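Local structure of dihydrodipicolinate synthase (Rhodopseudomonas palustris, 3DZ1) at residues Met77-Ala85 with Ser98-Ala109. The protein probably acts as a 4-hydroxy-tetrahydrodipicolinate synthase, a pyruvate-dependent TIM-barrel lyase of the DapA family associated with lysine biosynthesis. Numbering follows the deposited sequence.
Sequences MQVIVGVSA and SMDAGAAGVMIA
In the beta-alpha-beta unit from which a TIM barrel is built, strand 78-82 and strand 105-108, third and fourth of eight parallel strands, pair through their backbones, with the end of helix 88-101 lying over Val81. The axes of the two short strands are inclined at 37° to each other, in keeping with a strongly twisted, closed sheet. Pairing starts at Val79 O, which accepts Ala104 N at 2.8 Å, and continues as Val81 N donates to Gly105 O and Val81 O accepts Met107 N. This last donor stands well above the carbonyl plane, whereas Val83 N meets Met107 O in the plane of the Met107 carbonyl, at 2.9 Å and almost straight (174° at the hydrogen). Gly105 N, although buried, has no partner in the model.

Side chains alternate between the two faces. Ile80 and Met107, a selenomethionine, share one face, where Ile80 CG2 lies 4.1 Å from Met107 CB; Ile80 also lies beside Met217, predicted to bind pyruvate, which suggests that this face is close to the active site. On the other face Val81 meets the helix: its CG2 packs on Ser98 CB at 3.7 Å, while Ser98 OG bonds back to Leu94 O within the helix. A Schellman motif ends that helix at Gly102, whose positive phi turns the chain toward the next strand, and a water joins Gly102 O to Val79 N.

Just past the end of strand 78-82, the side chain of Val83 crosses that of Val106 at about a right angle, CG1 against CB at 3.7 Å. Ser84 then extends the contact with its side chain: with chi1 at -59°, OG is turned away from its own carbonyl carbon and placed beside the backbone N, where it accepts Ala109 N at 2.7 Å.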
loop_
_atom_site.group_PDB
_atom_site.type_symbol
_atom_site.label_atom_id
_atom_site.label_comp_id
_atom_site.label_asym_id
_atom_site.label_seq_id
_atom_site.Cartn_x
_atom_site.Cartn_y
_atom_site.Cartn_z
HETATM N N MSE A 77 -9.717 -33.798 -18.529
HETATM C CA MSE A 77 -9.470 -32.360 -18.508
HETATM C C MSE A 77 -8.071 -32.029 -18.000
HETATM O O MSE A 77 -7.452 -32.817 -17.289
HETATM C CB MSE A 77 -10.492 -31.658 -17.610
HETATM C CG MSE A 77 -11.931 -31.815 -18.045
HETATM SE SE MSE A 77 -13.111 -30.860 -16.850
HETATM C CE MSE A 77 -12.919 -31.981 -15.281
ATOM N N GLN A 78 -7.584 -30.850 -18.367
ATOM C CA GLN A 78 -6.270 -30.408 -17.931
ATOM C C GLN A 78 -6.442 -29.693 -16.592
ATOM O O GLN A 78 -7.246 -28.769 -16.478
ATOM C CB GLN A 78 -5.671 -29.458 -18.972
ATOM C CG GLN A 78 -5.542 -30.075 -20.363
ATOM C CD GLN A 78 -4.976 -29.111 -21.391
ATOM O OE1 GLN A 78 -5.554 -28.047 -21.657
ATOM N NE2 GLN A 78 -3.843 -29.483 -21.988
ATOM N N VAL A 79 -5.705 -30.130 -15.576
ATOM C CA VAL A 79 -5.799 -29.510 -14.256
ATOM C C VAL A 79 -4.574 -28.660 -13.950
ATOM O O VAL A 79 -3.436 -29.119 -14.047
ATOM C CB VAL A 79 -5.974 -30.574 -13.144
ATOM C CG1 VAL A 79 -5.893 -29.924 -11.771
ATOM C CG2 VAL A 79 -7.318 -31.258 -13.304
ATOM N N ILE A 80 -4.824 -27.410 -13.576
ATOM C CA ILE A 80 -3.764 -26.464 -13.255
ATOM C C ILE A 80 -3.727 -26.253 -11.747
ATOM O O ILE A 80 -4.743 -25.949 -11.131
ATOM C CB ILE A 80 -4.025 -25.121 -13.956
ATOM C CG1 ILE A 80 -4.034 -25.334 -15.469
ATOM C CG2 ILE A 80 -2.961 -24.105 -13.568
ATOM C CD1 ILE A 80 -4.618 -24.179 -16.237
ATOM N N VAL A 81 -2.554 -26.417 -11.149
ATOM C CA VAL A 81 -2.429 -26.246 -9.709
ATOM C C VAL A 81 -1.735 -24.928 -9.377
ATOM O O VAL A 81 -0.665 -24.627 -9.909
ATOM C CB VAL A 81 -1.631 -27.408 -9.079
ATOM C CG1 VAL A 81 -1.578 -27.244 -7.559
ATOM C CG2 VAL A 81 -2.271 -28.743 -9.458
ATOM N N GLY A 82 -2.365 -24.133 -8.520
ATOM C CA GLY A 82 -1.765 -22.872 -8.127
ATOM C C GLY A 82 -0.610 -23.207 -7.204
ATOM O O GLY A 82 -0.793 -23.954 -6.245
ATOM N N VAL A 83 0.579 -22.688 -7.494
ATOM C CA VAL A 83 1.737 -22.971 -6.652
ATOM C C VAL A 83 2.359 -21.717 -6.050
ATOM O O VAL A 83 3.434 -21.784 -5.464
ATOM C CB VAL A 83 2.834 -23.746 -7.424
ATOM C CG1 VAL A 83 2.290 -25.080 -7.899
ATOM C CG2 VAL A 83 3.332 -22.925 -8.597
ATOM N N SER A 84 1.686 -20.580 -6.195
ATOM C CA SER A 84 2.188 -19.329 -5.633
ATOM C C SER A 84 2.489 -19.578 -4.157
ATOM O O SER A 84 1.684 -20.181 -3.448
ATOM C CB SER A 84 1.145 -18.221 -5.782
ATOM O OG SER A 84 0.819 -18.020 -7.149
ATOM N N ALA A 85 3.646 -19.122 -3.694
ATOM C CA ALA A 85 4.029 -19.339 -2.305
ATOM C C ALA A 85 5.005 -18.275 -1.823
ATOM O O ALA A 85 5.574 -17.539 -2.625
ATOM C CB ALA A 85 4.652 -20.722 -2.158
ATOM N N SER A 98 2.569 -32.074 -8.084
ATOM C CA SER A 98 1.398 -31.930 -8.937
ATOM C C SER A 98 1.655 -32.497 -10.325
ATOM O O SER A 98 0.808 -33.192 -10.883
ATOM C CB SER A 98 1.004 -30.457 -9.040
ATOM O OG SER A 98 0.691 -29.932 -7.764
HETATM N N MSE A 99 2.824 -32.201 -10.884
HETATM C CA MSE A 99 3.158 -32.706 -12.204
HETATM C C MSE A 99 3.294 -34.231 -12.195
HETATM O O MSE A 99 2.807 -34.904 -13.109
HETATM C CB MSE A 99 4.446 -32.055 -12.720
HETATM C CG MSE A 99 4.338 -30.545 -12.946
HETATM SE SE MSE A 99 2.835 -29.990 -14.066
HETATM C CE MSE A 99 3.425 -30.720 -15.760
ATOM N N ASP A 100 3.945 -34.783 -11.174
ATOM C CA ASP A 100 4.093 -36.236 -11.093
ATOM C C ASP A 100 2.726 -36.898 -10.959
ATOM O O ASP A 100 2.521 -38.023 -11.420
ATOM C CB ASP A 100 4.964 -36.643 -9.900
ATOM C CG ASP A 100 6.422 -36.264 -10.082
ATOM O OD1 ASP A 100 6.897 -36.255 -11.238
ATOM O OD2 ASP A 100 7.098 -35.992 -9.068
ATOM N N ALA A 101 1.794 -36.193 -10.324
ATOM C CA ALA A 101 0.443 -36.702 -10.117
ATOM C C ALA A 101 -0.380 -36.705 -11.402
ATOM O O ALA A 101 -1.315 -37.501 -11.543
ATOM C CB ALA A 101 -0.263 -35.877 -9.051
ATOM N N GLY A 102 -0.042 -35.810 -12.331
ATOM C CA GLY A 102 -0.763 -35.746 -13.591
ATOM C C GLY A 102 -1.282 -34.370 -13.974
ATOM O O GLY A 102 -2.073 -34.237 -14.914
ATOM N N ALA A 103 -0.843 -33.341 -13.259
ATOM C CA ALA A 103 -1.288 -31.984 -13.559
ATOM C C ALA A 103 -0.832 -31.557 -14.951
ATOM O O ALA A 103 0.186 -32.038 -15.457
ATOM C CB ALA A 103 -0.748 -31.009 -12.510
ATOM N N ALA A 104 -1.601 -30.664 -15.571
ATOM C CA ALA A 104 -1.261 -30.160 -16.893
ATOM C C ALA A 104 -0.221 -29.045 -16.759
ATOM O O ALA A 104 0.574 -28.805 -17.670
ATOM C CB ALA A 104 -2.504 -29.634 -17.583
ATOM N N GLY A 105 -0.230 -28.376 -15.611
ATOM C CA GLY A 105 0.707 -27.295 -15.367
ATOM C C GLY A 105 0.396 -26.594 -14.060
ATOM O O GLY A 105 -0.507 -27.008 -13.332
ATOM N N VAL A 106 1.133 -25.528 -13.762
ATOM C CA VAL A 106 0.927 -24.786 -12.524
ATOM C C VAL A 106 0.742 -23.290 -12.766
ATOM O O VAL A 106 1.089 -22.776 -13.830
ATOM C CB VAL A 106 2.116 -24.996 -11.553
ATOM C CG1 VAL A 106 2.330 -26.485 -11.310
ATOM C CG2 VAL A 106 3.381 -24.362 -12.123
HETATM N N MSE A 107 0.191 -22.593 -11.777
HETATM C CA MSE A 107 -0.025 -21.155 -11.897
HETATM C C MSE A 107 0.847 -20.415 -10.894
HETATM O O MSE A 107 0.991 -20.842 -9.745
HETATM C CB MSE A 107 -1.502 -20.812 -11.665
HETATM C CG MSE A 107 -1.828 -19.331 -11.867
HETATM SE SE MSE A 107 -3.738 -18.916 -11.781
HETATM C CE MSE A 107 -3.998 -19.060 -9.874
ATOM N N ILE A 108 1.439 -19.309 -11.333
ATOM C CA ILE A 108 2.302 -18.525 -10.460
ATOM C C ILE A 108 1.932 -17.051 -10.468
ATOM O O ILE A 108 1.877 -16.411 -11.526
ATOM C CB ILE A 108 3.793 -18.645 -10.870
ATOM C CG1 ILE A 108 4.196 -20.118 -10.967
ATOM C CG2 ILE A 108 4.675 -17.951 -9.832
ATOM C CD1 ILE A 108 5.606 -20.327 -11.509
ATOM N N ALA A 109 1.667 -16.526 -9.278
ATOM C CA ALA A 109 1.331 -15.120 -9.107
ATOM C C ALA A 109 2.543 -14.490 -8.436
ATOM O O ALA A 109 3.285 -15.164 -7.725
ATOM C CB ALA A 109 0.101 -14.971 -8.220
HETATM O O HOH W 1 -4.335 -32.609 -15.783
HETATM O O HOH W 2 4.293 -16.599 -5.755
#